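Local structure of phage-related protein (Bacillus cereus, 4JG2) at residues V66-K72 against G124-A130; Y153-R159 against I182-G188. The protein is of unknown function but probably binds single-stranded DNA, as phage Enc34-type proteins do. One frame throughout, in Å; residues are numbered along the deposited sequence. Where two conformers were deposited one is given.

Contact 1 of 2, residues V66-K72 against G124-A130; sequences VSVLIPK and GHYFVNA
Lys72 lays its side chain across the ring of Tyr126. The chain is extended beyond CG and crosses the Tyr126 side chain at about a right angle. CE sits over the ring centre, 4.0 Å from the centroid, in a CH-pi contact. NZ is 5.0 Å from the same centroid in a longer cation-pi contact, and its charge is paired with Asp114 and Asp112. The backbone joins here too: Lys72 N donates to Gly124 O at 2.9 Å.

Residues 66-71 and 125-130 belong to the two middle strands, 63-71 and 125-132, of a four-stranded antiparallel sheet. Val66, Val68 and Ile70 are hydrogen-bonded pairs with Ala130, Val128 and Tyr126. On this face, in one of two conformers of Val128, CG2 lies 3.5 Å from Val68 CB and CG1 meets Ile70 CD1 at 3.7 Å. Helix 75-96 packs on Ile70 and Tyr126.

Leu69 and Phe127 are on the other face. Leu69 CD2 touches Phe127 CB at 3.8 Å, while the Phe127 ring turns away (chi1 66°) to an edge-to-face contact with Tyr122. His125 brings CD2 to 3.4 Å from Pro71 N, with Leu69 C at the ring edge. Its ND1 is hydrogen-bonded to Lys123 O.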
ATOM      1  N   VAL A  66       5.460  -1.142   1.860  1.00  6.77           N
ATOM      2  CA  VAL A  66       4.888  -2.436   2.207  1.00  7.17           C
ATOM      3  C   VAL A  66       4.075  -2.889   0.999  1.00  6.84           C
ATOM      4  O   VAL A  66       3.508  -2.076   0.305  1.00  8.19           O
ATOM      5  CB  VAL A  66       3.984  -2.348   3.465  1.00  8.49           C
ATOM      6  CG1 VAL A  66       2.922  -1.309   3.350  1.00 11.17           C
ATOM      7  CG2 VAL A  66       3.463  -3.693   3.904  1.00  8.98           C
ATOM      8  N   SER A  67       4.067  -4.213   0.801  0.50  6.82           N
ATOM      9  CA  SER A  67       3.184  -4.872  -0.155  0.50  7.23           C
ATOM     10  C   SER A  67       1.940  -5.306   0.630  0.50  6.71           C
ATOM     11  O   SER A  67       2.025  -6.171   1.499  0.50  9.80           O
ATOM     12  CB  SER A  67       3.887  -6.031  -0.851  0.50  8.19           C
ATOM     13  OG  SER A  67       4.908  -5.542  -1.717  0.50  7.62           O
ATOM     14  N   VAL A  68       0.804  -4.669   0.332  1.00  7.53           N
ATOM     15  CA  VAL A  68      -0.395  -4.888   1.070  1.00  7.28           C
ATOM     16  C   VAL A  68      -1.214  -5.968   0.358  1.00  7.22           C
ATOM     17  O   VAL A  68      -1.604  -5.798  -0.818  1.00  8.73           O
ATOM     18  CB  VAL A  68      -1.127  -3.525   1.030  1.00 11.76           C
ATOM     19  CG1 VAL A  68      -2.402  -3.552   1.786  1.00 11.73           C
ATOM     20  CG2 VAL A  68      -0.223  -2.373   1.543  1.00 13.45           C
ATOM     21  N   LEU A  69      -1.476  -7.072   1.059  1.00  6.95           N
ATOM     22  CA  LEU A  69      -2.195  -8.214   0.528  1.00  7.09           C
ATOM     23  C   LEU A  69      -3.652  -8.120   0.892  1.00  7.88           C
ATOM     24  O   LEU A  69      -4.000  -8.155   2.085  1.00  8.35           O
ATOM     25  CB  LEU A  69      -1.572  -9.507   1.047  1.00  8.68           C
ATOM     26  CG  LEU A  69      -0.105  -9.733   0.793  1.00  9.94           C
ATOM     27  CD1 LEU A  69       0.346 -11.061   1.360  1.00 11.09           C
ATOM     28  CD2 LEU A  69       0.393  -9.522  -0.578  1.00 17.12           C
ATOM     29  N   ILE A  70      -4.505  -8.011  -0.111  1.00  7.60           N
ATOM     30  CA  ILE A  70      -5.947  -7.824   0.052  1.00  7.83           C
ATOM     31  C   ILE A  70      -6.674  -9.075  -0.413  1.00  7.53           C
ATOM     32  O   ILE A  70      -6.593  -9.437  -1.584  1.00  8.09           O
ATOM     33  CB  ILE A  70      -6.374  -6.626  -0.824  1.00  9.18           C
ATOM     34  CG1 ILE A  70      -5.621  -5.348  -0.365  1.00 11.91           C
ATOM     35  CG2 ILE A  70      -7.893  -6.396  -0.778  1.00 10.72           C
ATOM     36  CD1 ILE A  70      -5.361  -4.340  -1.394  1.00 17.13           C
ATOM     37  N   PRO A  71      -7.318  -9.781   0.522  1.00  7.95           N
ATOM     38  CA  PRO A  71      -7.974 -11.000   0.067  1.00  8.29           C
ATOM     39  C   PRO A  71      -8.974 -10.716  -1.046  1.00  8.56           C
ATOM     40  O   PRO A  71      -9.699  -9.731  -0.960  1.00  9.93           O
ATOM     41  CB  PRO A  71      -8.627 -11.550   1.346  1.00 12.17           C
ATOM     42  CG  PRO A  71      -8.298 -10.663   2.417  1.00 14.64           C
ATOM     43  CD  PRO A  71      -7.473  -9.541   1.966  1.00  9.23           C
ATOM     44  N   LYS A  72      -9.115 -11.657  -1.994  1.00  8.92           N
ATOM     45  CA  LYS A  72     -10.088 -11.483  -3.055  1.00  9.98           C
ATOM     46  C   LYS A  72     -11.520 -11.518  -2.560  1.00 10.36           C
ATOM     47  O   LYS A  72     -12.409 -11.098  -3.263  1.00 12.18           O
ATOM     48  CB  LYS A  72      -9.810 -12.510  -4.157  1.00 10.19           C
ATOM     49  CG  LYS A  72      -8.552 -12.153  -4.935  1.00 10.91           C
ATOM     50  CD  LYS A  72      -8.314 -13.033  -6.154  1.00 11.99           C
ATOM     51  CE  LYS A  72      -7.108 -12.562  -6.971  1.00 11.48           C
ATOM     52  NZ  LYS A  72      -6.886 -13.356  -8.194  1.00 12.49           N
ATOM     53  N   GLY A 124      -4.890 -16.138  -3.770  1.00 10.00           N
ATOM     54  CA  GLY A 124      -6.128 -15.662  -3.268  1.00  9.65           C
ATOM     55  C   GLY A 124      -6.155 -14.205  -2.844  1.00  9.12           C
ATOM     56  O   GLY A 124      -7.132 -13.796  -2.203  1.00  9.28           O
ATOM     57  N   HIS A 125      -5.167 -13.429  -3.246  1.00  7.62           N
ATOM     58  CA  HIS A 125      -5.068 -12.027  -2.920  1.00  7.59           C
ATOM     59  C   HIS A 125      -4.749 -11.175  -4.110  1.00  7.16           C
ATOM     60  O   HIS A 125      -4.054 -11.602  -5.038  1.00  8.16           O
ATOM     61  CB  HIS A 125      -3.929 -11.806  -1.879  1.00  7.91           C
ATOM     62  CG  HIS A 125      -4.230 -12.361  -0.517  1.00  8.55           C
ATOM     63  ND1 HIS A 125      -4.221 -13.693  -0.237  1.00  9.85           N
ATOM     64  CD2 HIS A 125      -4.570 -11.755   0.648  1.00  8.64           C
ATOM     65  CE1 HIS A 125      -4.552 -13.880   1.022  1.00 10.82           C
ATOM     66  NE2 HIS A 125      -4.756 -12.722   1.587  1.00 10.66           N
ATOM     67  N   TYR A 126      -5.254  -9.954  -4.057  1.00  7.29           N
ATOM     68  CA  TYR A 126      -4.699  -8.852  -4.828  1.00  7.12           C
ATOM     69  C   TYR A 126      -3.580  -8.247  -3.940  1.00  7.34           C
ATOM     70  O   TYR A 126      -3.520  -8.491  -2.722  1.00  8.16           O
ATOM     71  CB  TYR A 126      -5.720  -7.776  -5.127  1.00  7.77           C
ATOM     72  CG  TYR A 126      -6.799  -8.219  -6.124  1.00  9.15           C
ATOM     73  CD1 TYR A 126      -6.503  -8.290  -7.483  1.00 11.04           C
ATOM     74  CD2 TYR A 126      -8.082  -8.502  -5.728  1.00 10.79           C
ATOM     75  CE1 TYR A 126      -7.430  -8.641  -8.426  1.00 13.02           C
ATOM     76  CE2 TYR A 126      -9.055  -8.868  -6.639  1.00 12.78           C
ATOM     77  CZ  TYR A 126      -8.715  -8.950  -7.991  1.00 15.65           C
ATOM     78  OH  TYR A 126      -9.680  -9.304  -8.916  1.00 21.15           O
ATOM     79  N   PHE A 127      -2.735  -7.414  -4.522  1.00  7.71           N
ATOM     80  CA  PHE A 127      -1.741  -6.711  -3.758  1.00  7.90           C
ATOM     81  C   PHE A 127      -1.525  -5.338  -4.313  1.00  7.79           C
ATOM     82  O   PHE A 127      -1.656  -5.082  -5.527  1.00  8.05           O
ATOM     83  CB  PHE A 127      -0.388  -7.501  -3.650  1.00 10.07           C
ATOM     84  CG  PHE A 127       0.384  -7.705  -4.908  1.00  9.09           C
ATOM     85  CD1 PHE A 127       1.475  -6.900  -5.255  1.00 11.10           C
ATOM     86  CD2 PHE A 127       0.050  -8.745  -5.762  1.00  9.30           C
ATOM     87  CE1 PHE A 127       2.220  -7.187  -6.356  1.00 12.23           C
ATOM     88  CE2 PHE A 127       0.832  -9.003  -6.885  1.00  9.99           C
ATOM     89  CZ  PHE A 127       1.919  -8.211  -7.202  1.00 11.15           C
ATOM     90  N   VAL A 128      -1.090  -4.431  -3.432  0.50  7.47           N
ATOM     91  CA  VAL A 128      -0.711  -3.080  -3.832  0.50  8.36           C
ATOM     92  C   VAL A 128       0.664  -2.834  -3.170  0.50  6.91           C
ATOM     93  O   VAL A 128       0.904  -3.284  -2.047  0.50  7.84           O
ATOM     94  CB  VAL A 128      -1.751  -2.020  -3.404  0.50 12.96           C
ATOM     95  CG1 VAL A 128      -3.169  -2.484  -3.728  0.50 10.76           C
ATOM     96  CG2 VAL A 128      -1.684  -1.697  -1.947  0.50 15.12           C
ATOM     97  N   ASN A 129       1.558  -2.224  -3.942  1.00  7.22           N
ATOM     98  CA  ASN A 129       2.860  -1.800  -3.483  1.00  7.45           C
ATOM     99  C   ASN A 129       2.728  -0.326  -3.057  1.00  9.01           C
ATOM    100  O   ASN A 129       2.662   0.546  -3.937  1.00 13.79           O
ATOM    101  CB  ASN A 129       3.913  -2.015  -4.519  1.00  9.44           C
ATOM    102  CG  ASN A 129       4.142  -3.483  -4.827  1.00 12.05           C
ATOM    103  OD1 ASN A 129       3.960  -4.363  -3.990  1.00 17.17           O
ATOM    104  ND2 ASN A 129       4.498  -3.733  -6.048  1.00 19.22           N
ATOM    105  N   ALA A 130       2.678  -0.056  -1.783  1.00  7.31           N
ATOM    106  CA  ALA A 130       2.516   1.272  -1.250  1.00  7.52           C
ATOM    107  C   ALA A 130       3.857   1.808  -0.720  1.00  6.58           C
ATOM    108  O   ALA A 130       4.633   1.058  -0.141  1.00  8.20           O
ATOM    109  CB  ALA A 130       1.481   1.316  -0.134  1.00  9.10           C
TER

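Contact 2 of 2, residues Y153-R159 against I182-G188; sequences YSGCYAR and IQKIRDG
Tyr157 O takes two backbone donors from consecutive residues, Ile185 N at 2.9 Å and Arg186 N at 3.2 Å. Both residues face Tyr157, and the register shifts by one before Ala158, which pairs with Lys184. Beyond the shift, Arg159 and Gln183 form a hydrogen-bonded pair.

The guanidinium of Arg186 lies flat on the ring of Tyr157. The planes are 13° apart and the centres 3.8 Å apart, a stacked cation-pi pair. NH2 is over the ring centre. Arg186 CG stands between its own N and carbonyl carbon (chi1 64°), and the chain then runs extended to NE, which carries the guanidinium over the face. Asp187 O lies at the edge of the same ring.

Tyr153 OH donates to Asp187 OD2 at 2.8 Å, on the anti side and out of the carboxylate plane. The same hydroxyl accepts from Gly188 N at 3.2 Å. Lys184 NZ reaches OD2 from the opposite face of the carboxylate in a salt bridge within 182-188, and also donates to Glu151 O. Two donors thus hold OD2, which probably favours the charged form of Asp187.

Arg159 and Gln183 run side by side and point the same way. One water accepts from Arg159 NH1 and donates to Gln183 OE1 at 2.7 Å. Arg159 NE donates to Thr40 O, and Gln183 NE2 donates to Asp140 O. On the other face Ala158 CB meets Ile182 CG2 at 3.8 Å, and strand 45-50 packs against both residues.

A type II turn, Tyr153 to Cys156, leads into strand 157-169, with Gly155 at positive phi. The pairing of this strand with 175-186 is antiparallel and contains a classic beta bulge.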
ATOM      1  N   TYR A 153       5.452  -6.734  11.636  1.00  6.85           N
ATOM      2  CA  TYR A 153       6.455  -7.478  10.862  1.00  7.08           C
ATOM      3  C   TYR A 153       5.782  -8.090   9.652  1.00  7.05           C
ATOM      4  O   TYR A 153       4.552  -8.220   9.626  1.00  7.88           O
ATOM      5  CB  TYR A 153       7.099  -8.591  11.760  1.00  8.27           C
ATOM      6  CG  TYR A 153       6.071  -9.481  12.405  1.00  7.90           C
ATOM      7  CD1 TYR A 153       5.474  -9.093  13.610  1.00  8.06           C
ATOM      8  CD2 TYR A 153       5.581 -10.603  11.755  1.00  8.61           C
ATOM      9  CE1 TYR A 153       4.446  -9.829  14.157  1.00 11.58           C
ATOM     10  CE2 TYR A 153       4.522 -11.314  12.299  1.00 10.84           C
ATOM     11  CZ  TYR A 153       3.942 -10.898  13.473  1.00 11.97           C
ATOM     12  OH  TYR A 153       2.846 -11.570  13.974  1.00 13.68           O
ATOM     13  N   SER A 154       6.559  -8.452   8.639  1.00  7.30           N
ATOM     14  CA  SER A 154       6.036  -9.134   7.470  1.00  6.82           C
ATOM     15  C   SER A 154       5.330 -10.414   7.908  1.00  6.83           C
ATOM     16  O   SER A 154       5.938 -11.269   8.542  1.00  8.30           O
ATOM     17  CB  SER A 154       7.137  -9.478   6.515  1.00  7.21           C
ATOM     18  OG  SER A 154       7.842  -8.311   6.110  1.00  8.84           O
ATOM     19  N   GLY A 155       4.066 -10.548   7.502  1.00  7.00           N
ATOM     20  CA  GLY A 155       3.254 -11.697   7.802  1.00  7.85           C
ATOM     21  C   GLY A 155       2.068 -11.385   8.717  1.00  7.32           C
ATOM     22  O   GLY A 155       1.124 -12.188   8.791  1.00  7.91           O
ATOM     23  N   CYS A 156       2.131 -10.297   9.498  0.50  6.03           N
ATOM     24  CA  CYS A 156       1.040  -9.937  10.393  0.50  5.96           C
ATOM     25  C   CYS A 156      -0.099  -9.283   9.575  0.50  6.05           C
ATOM     26  O   CYS A 156       0.069  -8.883   8.424  0.50  6.31           O
ATOM     27  CB  CYS A 156       1.490  -8.992  11.518  0.50  4.85           C
ATOM     28  SG  CYS A 156       1.683  -7.237  11.014  0.50  4.61           S
ATOM     29  N   TYR A 157      -1.253  -9.164  10.236  1.00  7.35           N
ATOM     30  CA  TYR A 157      -2.493  -8.585   9.699  1.00  7.31           C
ATOM     31  C   TYR A 157      -2.683  -7.201  10.275  1.00  7.28           C
ATOM     32  O   TYR A 157      -2.575  -7.006  11.518  1.00  8.10           O
ATOM     33  CB  TYR A 157      -3.694  -9.483  10.014  1.00  8.46           C
ATOM     34  CG  TYR A 157      -3.546 -10.831   9.308  1.00  8.62           C
ATOM     35  CD1 TYR A 157      -4.016 -11.045   8.057  1.00  9.45           C
ATOM     36  CD2 TYR A 157      -2.915 -11.886   9.921  1.00  9.91           C
ATOM     37  CE1 TYR A 157      -3.890 -12.228   7.382  1.00 10.95           C
ATOM     38  CE2 TYR A 157      -2.755 -13.125   9.279  1.00 12.97           C
ATOM     39  CZ  TYR A 157      -3.255 -13.278   8.010  1.00 13.17           C
ATOM     40  OH  TYR A 157      -3.030 -14.435   7.349  1.00 18.42           O
ATOM     41  N   ALA A 158      -2.936  -6.209   9.417  1.00  7.22           N
ATOM     42  CA  ALA A 158      -3.040  -4.846   9.814  1.00  6.69           C
ATOM     43  C   ALA A 158      -3.870  -4.075   8.797  1.00  7.00           C
ATOM     44  O   ALA A 158      -3.701  -4.298   7.584  1.00  8.20           O
ATOM     45  CB  ALA A 158      -1.665  -4.193   9.894  1.00  8.52           C
ATOM     46  N   ARG A 159      -4.694  -3.129   9.273  1.00  7.51           N
ATOM     47  CA  ARG A 159      -5.327  -2.181   8.345  1.00  6.98           C
ATOM     48  C   ARG A 159      -4.257  -1.192   7.847  1.00  7.48           C
ATOM     49  O   ARG A 159      -3.395  -0.774   8.635  1.00  7.74           O
ATOM     50  CB  ARG A 159      -6.448  -1.356   9.013  1.00  7.73           C
ATOM     51  CG  ARG A 159      -7.564  -2.215   9.655  1.00  8.85           C
ATOM     52  CD  ARG A 159      -8.762  -1.348  10.071  1.00 11.85           C
ATOM     53  NE  ARG A 159      -9.421  -0.987   8.851  1.00 11.54           N
ATOM     54  CZ  ARG A 159     -10.272   0.013   8.695  1.00 13.33           C
ATOM     55  NH1 ARG A 159     -10.632   0.761   9.716  1.00 14.00           N
ATOM     56  NH2 ARG A 159     -10.799   0.191   7.473  1.00 16.26           N
ATOM     57  N   ILE A 182      -0.710   2.683   9.583  1.00  7.10           N
ATOM     58  CA  ILE A 182      -0.910   1.240   9.766  1.00  7.25           C
ATOM     59  C   ILE A 182      -1.472   0.935  11.142  1.00  6.70           C
ATOM     60  O   ILE A 182      -0.969   1.522  12.135  1.00  8.07           O
ATOM     61  CB  ILE A 182       0.467   0.503   9.570  1.00  8.14           C
ATOM     62  CG1 ILE A 182       1.061   0.809   8.184  1.00 10.14           C
ATOM     63  CG2 ILE A 182       0.354  -0.978   9.839  1.00  8.57           C
ATOM     64  CD1 ILE A 182       2.480   0.366   8.010  1.00 12.21           C
ATOM     65  N   GLN A 183      -2.486   0.077  11.213  1.00  6.51           N
ATOM     66  CA  GLN A 183      -3.092  -0.328  12.470  1.00  6.91           C
ATOM     67  C   GLN A 183      -2.956  -1.871  12.587  1.00  7.19           C
ATOM     68  O   GLN A 183      -3.637  -2.611  11.899  1.00  7.52           O
ATOM     69  CB  GLN A 183      -4.564   0.076  12.537  1.00  7.44           C
ATOM     70  CG  GLN A 183      -5.222  -0.377  13.837  1.00  7.72           C
ATOM     71  CD  GLN A 183      -6.636   0.062  13.949  1.00  8.65           C
ATOM     72  OE1 GLN A 183      -7.404  -0.034  13.002  1.00  9.52           O
ATOM     73  NE2 GLN A 183      -7.011   0.564  15.138  1.00  9.42           N
ATOM     74  N   LYS A 184      -2.071  -2.331  13.497  1.00  6.91           N
ATOM     75  CA  LYS A 184      -1.911  -3.738  13.759  1.00  8.19           C
ATOM     76  C   LYS A 184      -3.193  -4.363  14.310  1.00  7.79           C
ATOM     77  O   LYS A 184      -3.768  -3.842  15.238  1.00  9.65           O
ATOM     78  CB  LYS A 184      -0.807  -3.924  14.810  1.00  8.94           C
ATOM     79  CG  LYS A 184      -0.670  -5.331  15.367  1.00 11.09           C
ATOM     80  CD  LYS A 184      -0.125  -6.353  14.412  1.00 10.30           C
ATOM     81  CE  LYS A 184      -0.082  -7.755  15.012  1.00 11.08           C
ATOM     82  NZ  LYS A 184       0.823  -7.916  16.163  1.00 11.70           N
ATOM     83  N   ILE A 185      -3.598  -5.503  13.730  1.00  8.13           N
ATOM     84  CA  ILE A 185      -4.805  -6.227  14.177  1.00  9.57           C
ATOM     85  C   ILE A 185      -4.465  -7.573  14.785  1.00  8.95           C
ATOM     86  O   ILE A 185      -4.894  -7.825  15.924  1.00 11.28           O
ATOM     87  CB  ILE A 185      -5.795  -6.420  13.016  1.00  9.86           C
ATOM     88  CG1 ILE A 185      -6.223  -5.069  12.449  1.00  9.32           C
ATOM     89  CG2 ILE A 185      -7.006  -7.222  13.510  1.00 13.11           C
ATOM     90  CD1 ILE A 185      -6.960  -4.140  13.362  1.00 10.65           C
ATOM     91  N   ARG A 186      -3.718  -8.418  14.121  1.00  9.34           N
ATOM     92  CA  ARG A 186      -3.420  -9.764  14.668  1.00 10.56           C
ATOM     93  C   ARG A 186      -2.152 -10.316  14.082  1.00  9.53           C
ATOM     94  O   ARG A 186      -1.705  -9.914  13.002  1.00  9.60           O
ATOM     95  CB  ARG A 186      -4.563 -10.759  14.542  1.00 15.18           C
ATOM     96  CG  ARG A 186      -4.920 -11.087  13.201  1.00 14.34           C
ATOM     97  CD  ARG A 186      -6.123 -12.029  13.131  1.00 19.49           C
ATOM     98  NE  ARG A 186      -6.432 -12.339  11.727  1.00 20.89           N
ATOM     99  CZ  ARG A 186      -5.994 -13.409  11.046  1.00 26.40           C
ATOM    100  NH1 ARG A 186      -5.251 -14.350  11.624  1.00 37.46           N
ATOM    101  NH2 ARG A 186      -6.342 -13.542   9.779  1.00 40.32           N
ATOM    102  N   ASP A 187      -1.526 -11.197  14.834  1.00 10.73           N
ATOM    103  CA  ASP A 187      -0.306 -11.859  14.409  1.00 11.19           C
ATOM    104  C   ASP A 187      -0.615 -12.790  13.268  1.00 10.17           C
ATOM    105  O   ASP A 187      -1.737 -13.238  13.099  1.00 12.18           O
ATOM    106  CB  ASP A 187       0.334 -12.647  15.586  1.00 12.14           C
ATOM    107  CG  ASP A 187       0.870 -11.700  16.636  1.00 14.25           C
ATOM    108  OD1 ASP A 187       0.670 -11.950  17.863  1.00 25.71           O
ATOM    109  OD2 ASP A 187       1.492 -10.687  16.270  1.00 12.69           O
ATOM    110  N   GLY A 188       0.406 -13.015  12.473  1.00 10.51           N
ATOM    111  CA  GLY A 188       0.372 -14.028  11.407  1.00 10.66           C
ATOM    112  C   GLY A 188       1.753 -14.664  11.326  1.00 11.09           C
ATOM    113  O   GLY A 188       2.731 -14.152  11.937  1.00 11.27           O
TER
HETATM  114  O   HOH W   1      -9.898   0.898  12.423  1.00 15.09           O

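How the contacts relate
Contact 1 lies deeper, its centre about 7 Å from the centre of the chain, against about 13 Å for contact 2. The two centres are about 13 Å apart and the contacts do not touch. Each joins two antiparallel strands, but of different sheets. Strand 45-50 borders both: it pairs with 63-71 and also packs on side chains of contact 2. Strand 175-186 likewise belongs to contact 2 and packs on Val66 and Ala130 of contact 1. Contact 1 keeps regular pairing and is mostly apolar, with charge at one end. Contact 2 is irregular at the strand ends and relies more on polar and charged side chains.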